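C-type diheme-containing protein (Kuenenia stuttgartiensis, PDB 6H5L) binds two c-type hemes and probably transfers electrons as a subunit of a hydroxylamine-oxidoreductase-like reductase complex. Local coordinates at residues Lys40-Asn43 and Tyr49-Arg52; Cys138-Gly143 and Asp149-Ser154; Gln156-Asp159 and Pro163-Pro166. All coordinates share one frame; numbering follows the deposited sequence.

Overall arrangement
Contact 1 is the core member of the set, its centre about 6 Å from that of the chain and all its touching residues buried; contacts 2 and 3 lie farther out and are only partly buried. Their chemistry follows suit: contact 1 joins two loops through the propionates of the chain L heme, whereas contact 2 fixes the chain K heme by thioethers and an iron ligand, and contact 3 lays loop side chains against that same heme. Contacts 2 and 3 meet where Pro166 packs on Cys141 and His142. Contact 1 reaches contact 3 through Lys50 and Ile164, whose NZ and CD1 atoms are 3.7 Å apart, close to where the two hemes approach.

Contact 1 of 3, residues Lys40-Asn43 and Tyr49-Arg52; sequences KPRN and YKFR. With HEC (heme c), chain L.
Arg42 and Lys50 meet from two irregular loop segments whose backbones stay well apart, the nearest pair, Arg42 CA and Tyr49 CA, being 8.2 Å from each other. Arg42 NH2 lies against Lys50 CD at 3.3 Å, and the propionates of the chain L heme supply the polar links. The Arg42 chain bends at chi2 (72°) and again at chi3 (64°), which brings its guanidinium in between the two propionates, with the methine carbon CHA over one of its faces. Oxygen O1A lies at the edge of that guanidinium, in its plane, and takes bonds from Arg42 NE (2.6 Å) and Arg42 NH2 (3.0 Å), with Lys50 N adding a third. Its twin O2A accepts Phe51 N at 2.9 Å, so both oxygens of one carboxylate are held. The other propionate offers O1D to Arg42 NH2 at 2.6 Å and to Lys50 NZ at 3.1 Å. The Lys50 chain runs extended beyond CG, and its NZ also hydrogen-bonds a propionate of the second heme; these cations probably offset the carboxylate charge in a buried place. Phe51 lays one ring face on Lys50 CB and comes up at the edge of the guanidinium. Pro41 packs on helix 20-23, where His23, an axial ligand of this heme's iron, gives its ND1 proton to Arg42 O; Tyr49 leans on Ile65 of helix 62-71, and Phe51 touches Arg186 of helix 180-189.

Contact 2 of 3, residues Cys138-Gly143 and Asp149-Ser154; sequences CWKCHG and DGPSAS. With HEC (heme c), chain K.
Lys140 O is the atom that ties the heme-binding helical turn to the loop 149-154: it accepts Ser152 N at 3.0 Å and also a CA-H...O contact from Gly150 CA at 3.3 Å. The Ser152 N-H arrives above the carbonyl plane, 37° out of it. Trp139 O, one residue earlier, accepts Gly143 N at 2.9 Å within the turn and meets Gly150 CA as well. A side chain on Gly150 would run into both carbonyls, and Gly143, with its positive phi of 90° just after the helix, likewise suits glycine. The loop itself folds as a type I turn from Gly150 to Ala153. Outside the backbone, Pro151 CG rests against Trp139 CZ3 at 4.1 Å, the two side chains crossing at about a right angle, while Lys140 CD lies over one face of the indole toward its rim. This is the CXXCH motif of c-type cytochromes. Cys138 SG and Cys141 SG are each bonded covalently to the chain K heme, at CAB and CAC, and His142 NE2 binds the iron at 2.0 Å, with Met196 completing the axial pair. Cys138 O lies at the edge of the imidazole, in its plane. Ala153 CB abuts Cys141 O on the loop side of the turn. Helix 122-135 flanks this site, Tyr132 touching Cys138 and His142 and hydrogen-bonding Gly143 O, while Trp139 NE1 bonds to Glu133 O of that helix.

Contact 3 of 3, residues Gln156-Asp159 and Pro163-Pro166; sequences QEDD and PIKP. With HEC (heme c), chain K.
Ile164 sits between the chain K heme and the segment 156-159, in the loop that follows the CXXCH helix of this cytochrome c fold, where Glu157 and Pro163 form a single beta bridge. Its CD1 lies 3.3 Å from propionate O1D, the oxygen that Lys50 NZ hydrogen-bonds, and CG1 packs by the heme methyl CMD. With chi1 at 178°, CG1 points opposite the backbone N and down to the heme, which turns the other branch, CG2, against the peptide between Glu157 and Asp158, 3.3 Å from Glu157 C. The Asp158 side chain crosses that of Ile164 at about a right angle, OD1 lying 3.5 Å from Ile164 CB. With an alanine here CG1, CG2 and CD1 are gone, and the gap opened beside the heme propionate and the Glu157-Asp158 peptide would probably let that loop shift. The next shell is backbone: Ile164 N bonds to Gln156 O at 3.1 Å, coming from above the carbonyl plane, 52° out of it, and Pro163 CA adds a CA-H...O contact to the same oxygen. Gln156 CB lies against Ile164 O, and beyond it the chain bends at chi2 (-57°), carrying the amide to the heme edge near CAC and CBC. Farther out, Lys165 NZ makes a salt bridge with Glu268 of the neighbouring subunit similar to hydroxylamine oxidoreductase, and Pro163 packs on Arg291 of that chain. The Gln156 amide is itself held in place, for NE2 hydrogen-bonds to Ser152 O while OE1 sits 3.8 Å from heme CBC.

Contact 1 of 3, residues Lys40-Asn43 and Tyr49-Arg52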
loop_
_atom_site.group_PDB
_atom_site.type_symbol
_atom_site.label_atom_id
_atom_site.label_comp_id
_atom_site.label_asym_id
_atom_site.label_seq_id
_atom_site.Cartn_x
_atom_site.Cartn_y
_atom_site.Cartn_z
ATOM N N LYS B 40 21.676 -39.815 7.094
ATOM C CA LYS B 40 22.075 -41.181 6.808
ATOM C C LYS B 40 21.129 -42.167 7.493
ATOM O O LYS B 40 20.634 -41.897 8.590
ATOM C CB LYS B 40 23.506 -41.425 7.282
ATOM C CG LYS B 40 24.556 -40.628 6.532
ATOM C CD LYS B 40 24.609 -41.035 5.070
ATOM C CE LYS B 40 25.545 -40.138 4.279
ATOM N NZ LYS B 40 25.497 -40.439 2.821
ATOM N N PRO B 41 20.856 -43.313 6.864
ATOM C CA PRO B 41 20.007 -44.316 7.514
ATOM C C PRO B 41 20.714 -44.925 8.715
ATOM O O PRO B 41 21.937 -45.091 8.720
ATOM C CB PRO B 41 19.765 -45.348 6.410
ATOM C CG PRO B 41 20.941 -45.213 5.522
ATOM C CD PRO B 41 21.304 -43.752 5.535
ATOM N N ARG B 42 19.926 -45.248 9.741
ATOM C CA ARG B 42 20.471 -45.673 11.026
ATOM C C ARG B 42 21.355 -46.906 10.880
ATOM O O ARG B 42 21.002 -47.866 10.188
ATOM C CB ARG B 42 19.334 -45.962 12.008
ATOM C CG ARG B 42 19.806 -46.261 13.424
ATOM C CD ARG B 42 20.328 -45.012 14.119
ATOM N NE ARG B 42 19.275 -44.019 14.308
ATOM C CZ ARG B 42 19.115 -42.941 13.547
ATOM N NH1 ARG B 42 19.948 -42.704 12.543
ATOM N NH2 ARG B 42 18.121 -42.099 13.793
ATOM N N ASN B 43 22.512 -46.866 11.534
ATOM C CA ASN B 43 23.387 -48.028 11.658
ATOM C C ASN B 43 22.957 -48.779 12.914
ATOM O O ASN B 43 23.311 -48.400 14.032
ATOM C CB ASN B 43 24.849 -47.598 11.718
ATOM C CG ASN B 43 25.816 -48.774 11.727
ATOM O OD1 ASN B 43 25.419 -49.927 11.901
ATOM N ND2 ASN B 43 27.099 -48.481 11.550
ATOM N N TYR B 49 19.789 -45.933 19.559
ATOM C CA TYR B 49 18.522 -45.498 18.989
ATOM C C TYR B 49 18.180 -44.115 19.525
ATOM O O TYR B 49 18.246 -43.881 20.736
ATOM C CB TYR B 49 17.406 -46.494 19.310
ATOM C CG TYR B 49 17.496 -47.793 18.536
ATOM C CD1 TYR B 49 18.540 -48.684 18.752
ATOM C CD2 TYR B 49 16.531 -48.134 17.596
ATOM C CE1 TYR B 49 18.624 -49.872 18.050
ATOM C CE2 TYR B 49 16.607 -49.321 16.889
ATOM C CZ TYR B 49 17.655 -50.185 17.120
ATOM O OH TYR B 49 17.738 -51.367 16.421
ATOM N N LYS B 50 17.821 -43.203 18.618
ATOM C CA LYS B 50 17.550 -41.825 19.021
ATOM C C LYS B 50 16.296 -41.724 19.879
ATOM O O LYS B 50 16.239 -40.907 20.807
ATOM C CB LYS B 50 17.414 -40.925 17.790
ATOM C CG LYS B 50 18.690 -40.667 17.024
ATOM C CD LYS B 50 18.445 -39.623 15.943
ATOM C CE LYS B 50 19.658 -39.407 15.055
ATOM N NZ LYS B 50 19.369 -38.412 13.984
ATOM N N PHE B 51 15.281 -42.532 19.582
ATOM C CA PHE B 51 13.925 -42.316 20.084
ATOM C C PHE B 51 13.502 -43.511 20.932
ATOM O O PHE B 51 13.198 -44.587 20.406
ATOM C CB PHE B 51 12.981 -42.074 18.915
ATOM C CG PHE B 51 13.547 -41.143 17.884
ATOM C CD1 PHE B 51 13.830 -39.827 18.209
ATOM C CD2 PHE B 51 13.824 -41.587 16.600
ATOM C CE1 PHE B 51 14.361 -38.964 17.269
ATOM C CE2 PHE B 51 14.354 -40.728 15.656
ATOM C CZ PHE B 51 14.625 -39.418 15.992
ATOM N N ARG B 52 13.497 -43.312 22.247
ATOM C CA ARG B 52 13.205 -44.353 23.217
ATOM C C ARG B 52 12.251 -43.816 24.273
ATOM O O ARG B 52 11.952 -42.619 24.338
ATOM C CB ARG B 52 14.486 -44.861 23.895
ATOM C CG ARG B 52 15.477 -45.548 22.971
ATOM C CD ARG B 52 16.897 -45.448 23.516
ATOM N NE ARG B 52 17.481 -44.145 23.215
ATOM C CZ ARG B 52 17.527 -43.125 24.064
ATOM N NH1 ARG B 52 17.039 -43.251 25.290
ATOM N NH2 ARG B 52 18.069 -41.976 23.687
HETATM FE FE HEC L . 14.652 -46.746 8.466
HETATM C CHA HEC L . 15.897 -44.672 10.892
HETATM C CHB HEC L . 13.606 -48.939 10.920
HETATM C CHC HEC L . 13.439 -48.894 6.059
HETATM C CHD HEC L . 15.785 -44.644 5.987
HETATM N NA HEC L . 14.732 -46.799 10.520
HETATM C C1A HEC L . 15.300 -45.834 11.323
HETATM C C2A HEC L . 15.162 -46.230 12.711
HETATM C C3A HEC L . 14.526 -47.425 12.721
HETATM C C4A HEC L . 14.246 -47.792 11.343
HETATM C CMA HEC L . 14.116 -48.323 13.911
HETATM C CAA HEC L . 15.731 -45.321 13.841
HETATM C CBA HEC L . 15.289 -45.558 15.284
HETATM C CGA HEC L . 16.022 -44.594 16.184
HETATM O O1A HEC L . 17.094 -44.079 15.771
HETATM O O2A HEC L . 15.535 -44.344 17.317
HETATM N NB HEC L . 13.716 -48.579 8.485
HETATM C C1B HEC L . 13.351 -49.295 9.610
HETATM C C2B HEC L . 12.644 -50.483 9.170
HETATM C C3B HEC L . 12.604 -50.473 7.832
HETATM C C4B HEC L . 13.273 -49.273 7.375
HETATM C CMB HEC L . 12.067 -51.573 10.099
HETATM C CAB HEC L . 11.956 -51.527 6.904
HETATM C CBB HEC L . 10.416 -51.490 7.022
HETATM N NC HEC L . 14.621 -46.770 6.411
HETATM C C1C HEC L . 14.061 -47.748 5.613
HETATM C C2C HEC L . 14.117 -47.294 4.239
HETATM C C3C HEC L . 14.884 -46.195 4.212
HETATM C C4C HEC L . 15.139 -45.794 5.583
HETATM C CMC HEC L . 13.760 -48.178 3.022
HETATM C CAC HEC L . 15.301 -45.389 2.959
HETATM C CBC HEC L . 14.061 -44.740 2.306
HETATM N ND HEC L . 15.682 -44.940 8.441
HETATM C C1D HEC L . 16.040 -44.249 7.284
HETATM C C2D HEC L . 16.727 -43.036 7.668
HETATM C C3D HEC L . 16.759 -43.050 9.202
HETATM C C4D HEC L . 16.088 -44.267 9.590
HETATM C CMD HEC L . 17.305 -41.958 6.727
HETATM C CAD HEC L . 17.373 -41.999 10.149
HETATM C CBD HEC L . 16.406 -40.833 10.307
HETATM C CGD HEC L . 17.023 -39.781 11.189
HETATM O O1D HEC L . 17.435 -40.114 12.330
HETATM O O2D HEC L . 17.094 -38.604 10.751
#

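Contact 2 of 3, residues Cys138-Gly143 and Asp149-Ser154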
loop_
_atom_site.group_PDB
_atom_site.type_symbol
_atom_site.label_atom_id
_atom_site.label_comp_id
_atom_site.label_asym_id
_atom_site.label_seq_id
_atom_site.Cartn_x
_atom_site.Cartn_y
_atom_site.Cartn_z
ATOM N N CYS B 138 20.576 -23.466 24.959
ATOM C CA CYS B 138 20.251 -24.336 23.838
ATOM C C CYS B 138 20.431 -23.636 22.499
ATOM O O CYS B 138 20.558 -24.311 21.472
ATOM C CB CYS B 138 18.818 -24.846 23.973
ATOM S SG CYS B 138 18.338 -25.254 25.664
ATOM N N TRP B 139 20.448 -22.301 22.490
ATOM C CA TRP B 139 20.678 -21.547 21.264
ATOM C C TRP B 139 22.065 -21.788 20.681
ATOM O O TRP B 139 22.311 -21.401 19.533
ATOM C CB TRP B 139 20.476 -20.055 21.526
ATOM C CG TRP B 139 21.352 -19.525 22.614
ATOM C CD1 TRP B 139 21.073 -19.488 23.950
ATOM C CD2 TRP B 139 22.659 -18.959 22.462
ATOM N NE1 TRP B 139 22.124 -18.933 24.639
ATOM C CE2 TRP B 139 23.110 -18.600 23.747
ATOM C CE3 TRP B 139 23.490 -18.720 21.364
ATOM C CZ2 TRP B 139 24.357 -18.016 23.964
ATOM C CZ3 TRP B 139 24.726 -18.141 21.580
ATOM C CH2 TRP B 139 25.147 -17.796 22.870
ATOM N N LYS B 140 22.975 -22.396 21.445
ATOM C CA LYS B 140 24.294 -22.744 20.929
ATOM C C LYS B 140 24.185 -23.592 19.666
ATOM O O LYS B 140 24.715 -23.232 18.609
ATOM C CB LYS B 140 25.098 -23.474 22.010
ATOM C CG LYS B 140 25.635 -22.567 23.109
ATOM C CD LYS B 140 26.754 -21.676 22.589
ATOM C CE LYS B 140 27.269 -20.741 23.669
ATOM N NZ LYS B 140 27.815 -21.497 24.829
ATOM N N CYS B 141 23.484 -24.722 19.758
ATOM C CA CYS B 141 23.269 -25.588 18.604
ATOM C C CYS B 141 22.034 -25.199 17.799
ATOM O O CYS B 141 22.070 -25.222 16.564
ATOM C CB CYS B 141 23.145 -27.047 19.055
ATOM S SG CYS B 141 24.604 -27.742 19.881
ATOM N N HIS B 142 20.943 -24.827 18.469
ATOM C CA HIS B 142 19.656 -24.655 17.805
ATOM C C HIS B 142 19.349 -23.220 17.401
ATOM O O HIS B 142 18.469 -23.010 16.559
ATOM C CB HIS B 142 18.526 -25.170 18.704
ATOM C CG HIS B 142 18.521 -26.657 18.875
ATOM N ND1 HIS B 142 18.032 -27.513 17.914
ATOM C CD2 HIS B 142 18.946 -27.438 19.896
ATOM C CE1 HIS B 142 18.156 -28.760 18.332
ATOM N NE2 HIS B 142 18.708 -28.742 19.533
ATOM N N GLY B 143 20.034 -22.235 17.970
ATOM C CA GLY B 143 19.763 -20.849 17.655
ATOM C C GLY B 143 18.716 -20.233 18.565
ATOM O O GLY B 143 18.009 -20.912 19.309
ATOM N N ASP B 149 20.553 -22.664 13.488
ATOM C CA ASP B 149 21.614 -21.833 12.931
ATOM C C ASP B 149 22.453 -21.185 14.027
ATOM O O ASP B 149 22.977 -20.083 13.848
ATOM C CB ASP B 149 21.038 -20.764 12.002
ATOM C CG ASP B 149 19.970 -19.915 12.671
ATOM O OD1 ASP B 149 19.567 -20.242 13.805
ATOM O OD2 ASP B 149 19.529 -18.921 12.051
ATOM N N GLY B 150 22.581 -21.856 15.170
ATOM C CA GLY B 150 23.416 -21.372 16.241
ATOM C C GLY B 150 24.885 -21.428 15.878
ATOM O O GLY B 150 25.272 -21.968 14.835
ATOM N N PRO B 151 25.739 -20.870 16.741
ATOM C CA PRO B 151 27.180 -20.866 16.432
ATOM C C PRO B 151 27.782 -22.257 16.316
ATOM O O PRO B 151 28.617 -22.492 15.433
ATOM C CB PRO B 151 27.784 -20.073 17.601
ATOM C CG PRO B 151 26.768 -20.166 18.698
ATOM C CD PRO B 151 25.438 -20.195 18.015
ATOM N N SER B 152 27.376 -23.189 17.173
ATOM C CA SER B 152 27.929 -24.537 17.180
ATOM C C SER B 152 27.160 -25.504 16.285
ATOM O O SER B 152 27.367 -26.717 16.387
ATOM C CB SER B 152 27.968 -25.080 18.610
ATOM O OG SER B 152 28.666 -24.198 19.471
ATOM N N ALA B 153 26.290 -24.999 15.407
ATOM C CA ALA B 153 25.379 -25.876 14.675
ATOM C C ALA B 153 26.109 -26.684 13.608
ATOM O O ALA B 153 25.978 -27.913 13.551
ATOM C CB ALA B 153 24.253 -25.054 14.048
ATOM N N SER B 154 26.877 -26.012 12.748
ATOM C CA SER B 154 27.470 -26.681 11.594
ATOM C C SER B 154 28.509 -27.728 11.979
ATOM O O SER B 154 28.801 -28.616 11.169
ATOM C CB SER B 154 28.104 -25.648 10.659
ATOM O OG SER B 154 27.121 -24.804 10.085
HETATM FE FE HEC K . 18.984 -30.225 20.846
HETATM C CHA HEC K . 17.585 -32.546 18.738
HETATM C CHB HEC K . 15.841 -29.285 21.871
HETATM C CHC HEC K . 20.364 -28.159 23.216
HETATM C CHD HEC K . 22.038 -30.577 19.349
HETATM N NA HEC K . 17.061 -30.850 20.429
HETATM C C1A HEC K . 16.709 -31.742 19.435
HETATM C C2A HEC K . 15.269 -31.683 19.266
HETATM C C3A HEC K . 14.789 -30.779 20.130
HETATM C C4A HEC K . 15.906 -30.238 20.879
HETATM C CMA HEC K . 13.309 -30.374 20.311
HETATM C CAA HEC K . 14.445 -32.515 18.255
HETATM C CBA HEC K . 13.728 -33.659 18.969
HETATM C CGA HEC K . 12.967 -34.481 17.961
HETATM O O1A HEC K . 13.122 -34.228 16.738
HETATM O O2A HEC K . 12.207 -35.393 18.377
HETATM N NB HEC K . 18.241 -28.892 22.233
HETATM C C1B HEC K . 16.911 -28.796 22.592
HETATM C C2B HEC K . 16.835 -28.106 23.863
HETATM C C3B HEC K . 18.084 -27.788 24.239
HETATM C C4B HEC K . 18.991 -28.280 23.219
HETATM C CMB HEC K . 15.513 -27.787 24.598
HETATM C CAB HEC K . 18.529 -27.034 25.515
HETATM C CBB HEC K . 18.138 -27.777 26.811
HETATM N NC HEC K . 20.846 -29.467 21.190
HETATM C C1C HEC K . 21.219 -28.693 22.274
HETATM C C2C HEC K . 22.668 -28.656 22.322
HETATM C C3C HEC K . 23.121 -29.208 21.187
HETATM C C4C HEC K . 21.990 -29.809 20.495
HETATM C CMC HEC K . 23.478 -27.749 23.280
HETATM C CAC HEC K . 24.602 -29.326 20.749
HETATM C CBC HEC K . 25.377 -30.261 21.702
HETATM N ND HEC K . 19.698 -31.377 19.265
HETATM C C1D HEC K . 21.029 -31.383 18.853
HETATM C C2D HEC K . 21.180 -32.377 17.813
HETATM C C3D HEC K . 19.787 -32.994 17.621
HETATM C C4D HEC K . 18.933 -32.309 18.565
HETATM C CMD HEC K . 22.474 -32.741 17.057
HETATM C CAD HEC K . 19.378 -34.108 16.632
HETATM C CBD HEC K . 19.113 -33.503 15.256
HETATM C CGD HEC K . 18.855 -34.596 14.252
HETATM O O1D HEC K . 18.681 -35.772 14.667
HETATM O O2D HEC K . 18.825 -34.291 13.030
#

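Contact 3 of 3, residues Gln156-Asp159 and Pro163-Pro166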
loop_
_atom_site.group_PDB
_atom_site.type_symbol
_atom_site.label_atom_id
_atom_site.label_comp_id
_atom_site.label_asym_id
_atom_site.label_seq_id
_atom_site.Cartn_x
_atom_site.Cartn_y
_atom_site.Cartn_z
ATOM N N GLN B 156 28.461 -29.959 14.569
ATOM C CA GLN B 156 28.019 -31.128 15.316
ATOM C C GLN B 156 28.170 -32.393 14.477
ATOM O O GLN B 156 28.072 -32.366 13.249
ATOM C CB GLN B 156 26.567 -30.958 15.759
ATOM C CG GLN B 156 26.319 -29.714 16.589
ATOM C CD GLN B 156 27.187 -29.661 17.831
ATOM O OE1 GLN B 156 27.350 -30.660 18.531
ATOM N NE2 GLN B 156 27.756 -28.493 18.106
ATOM N N GLU B 157 28.413 -33.514 15.156
ATOM C CA GLU B 157 28.678 -34.775 14.481
ATOM C C GLU B 157 28.049 -35.933 15.242
ATOM O O GLU B 157 27.886 -35.882 16.464
ATOM C CB GLU B 157 30.182 -35.027 14.320
ATOM C CG GLU B 157 30.826 -34.219 13.214
ATOM C CD GLU B 157 32.140 -34.812 12.758
ATOM O OE1 GLU B 157 32.624 -35.762 13.411
ATOM O OE2 GLU B 157 32.687 -34.336 11.743
ATOM N N ASP B 158 27.701 -36.980 14.496
ATOM C CA ASP B 158 27.202 -38.219 15.073
ATOM C C ASP B 158 28.286 -38.907 15.900
ATOM O O ASP B 158 29.460 -38.527 15.892
ATOM C CB ASP B 158 26.738 -39.179 13.976
ATOM C CG ASP B 158 25.367 -38.844 13.438
ATOM O OD1 ASP B 158 24.555 -38.255 14.181
ATOM O OD2 ASP B 158 25.100 -39.183 12.266
ATOM N N ASP B 159 27.872 -39.948 16.620
ATOM C CA ASP B 159 28.829 -40.924 17.120
ATOM C C ASP B 159 29.279 -41.886 16.028
ATOM O O ASP B 159 30.213 -42.662 16.252
ATOM C CB ASP B 159 28.233 -41.704 18.295
ATOM C CG ASP B 159 28.105 -40.860 19.549
ATOM O OD1 ASP B 159 28.791 -39.821 19.638
ATOM O OD2 ASP B 159 27.328 -41.242 20.450
ATOM N N PRO B 163 28.191 -35.640 10.084
ATOM C CA PRO B 163 27.600 -34.348 10.450
ATOM C C PRO B 163 26.129 -34.501 10.805
ATOM O O PRO B 163 25.347 -35.091 10.052
ATOM C CB PRO B 163 27.788 -33.504 9.184
ATOM C CG PRO B 163 28.920 -34.152 8.448
ATOM C CD PRO B 163 28.850 -35.611 8.767
ATOM N N ILE B 164 25.754 -33.984 11.974
ATOM C CA ILE B 164 24.353 -33.893 12.384
ATOM C C ILE B 164 24.114 -32.437 12.782
ATOM O O ILE B 164 24.238 -32.055 13.949
ATOM C CB ILE B 164 23.994 -34.871 13.512
ATOM C CG1 ILE B 164 22.533 -34.718 13.946
ATOM C CG2 ILE B 164 24.961 -34.766 14.694
ATOM C CD1 ILE B 164 22.001 -35.916 14.710
ATOM N N LYS B 165 23.757 -31.616 11.807
ATOM C CA LYS B 165 23.408 -30.226 12.061
ATOM C C LYS B 165 21.943 -30.162 12.464
ATOM O O LYS B 165 21.086 -30.619 11.696
ATOM C CB LYS B 165 23.658 -29.383 10.825
ATOM C CG LYS B 165 23.377 -27.907 10.989
ATOM C CD LYS B 165 23.840 -27.132 9.762
ATOM C CE LYS B 165 23.445 -25.660 9.835
ATOM N NZ LYS B 165 21.970 -25.432 9.763
ATOM N N PRO B 166 21.611 -29.642 13.646
ATOM C CA PRO B 166 20.220 -29.709 14.123
ATOM C C PRO B 166 19.261 -29.054 13.142
ATOM O O PRO B 166 19.379 -27.869 12.823
ATOM C CB PRO B 166 20.269 -28.963 15.461
ATOM C CG PRO B 166 21.496 -28.115 15.379
ATOM C CD PRO B 166 22.479 -28.890 14.568
HETATM FE FE HEC K . 18.984 -30.225 20.846
HETATM C CHA HEC K . 17.585 -32.546 18.738
HETATM C CHB HEC K . 15.841 -29.285 21.871
HETATM C CHC HEC K . 20.364 -28.159 23.216
HETATM C CHD HEC K . 22.038 -30.577 19.349
HETATM N NA HEC K . 17.061 -30.850 20.429
HETATM C C1A HEC K . 16.709 -31.742 19.435
HETATM C C2A HEC K . 15.269 -31.683 19.266
HETATM C C3A HEC K . 14.789 -30.779 20.130
HETATM C C4A HEC K . 15.906 -30.238 20.879
HETATM C CMA HEC K . 13.309 -30.374 20.311
HETATM C CAA HEC K . 14.445 -32.515 18.255
HETATM C CBA HEC K . 13.728 -33.659 18.969
HETATM C CGA HEC K . 12.967 -34.481 17.961
HETATM O O1A HEC K . 13.122 -34.228 16.738
HETATM O O2A HEC K . 12.207 -35.393 18.377
HETATM N NB HEC K . 18.241 -28.892 22.233
HETATM C C1B HEC K . 16.911 -28.796 22.592
HETATM C C2B HEC K . 16.835 -28.106 23.863
HETATM C C3B HEC K . 18.084 -27.788 24.239
HETATM C C4B HEC K . 18.991 -28.280 23.219
HETATM C CMB HEC K . 15.513 -27.787 24.598
HETATM C CAB HEC K . 18.529 -27.034 25.515
HETATM C CBB HEC K . 18.138 -27.777 26.811
HETATM N NC HEC K . 20.846 -29.467 21.190
HETATM C C1C HEC K . 21.219 -28.693 22.274
HETATM C C2C HEC K . 22.668 -28.656 22.322
HETATM C C3C HEC K . 23.121 -29.208 21.187
HETATM C C4C HEC K . 21.990 -29.809 20.495
HETATM C CMC HEC K . 23.478 -27.749 23.280
HETATM C CAC HEC K . 24.602 -29.326 20.749
HETATM C CBC HEC K . 25.377 -30.261 21.702
HETATM N ND HEC K . 19.698 -31.377 19.265
HETATM C C1D HEC K . 21.029 -31.383 18.853
HETATM C C2D HEC K . 21.180 -32.377 17.813
HETATM C C3D HEC K . 19.787 -32.994 17.621
HETATM C C4D HEC K . 18.933 -32.309 18.565
HETATM C CMD HEC K . 22.474 -32.741 17.057
HETATM C CAD HEC K . 19.378 -34.108 16.632
HETATM C CBD HEC K . 19.113 -33.503 15.256
HETATM C CGD HEC K . 18.855 -34.596 14.252
HETATM O O1D HEC K . 18.681 -35.772 14.667
HETATM O O2D HEC K . 18.825 -34.291 13.030
#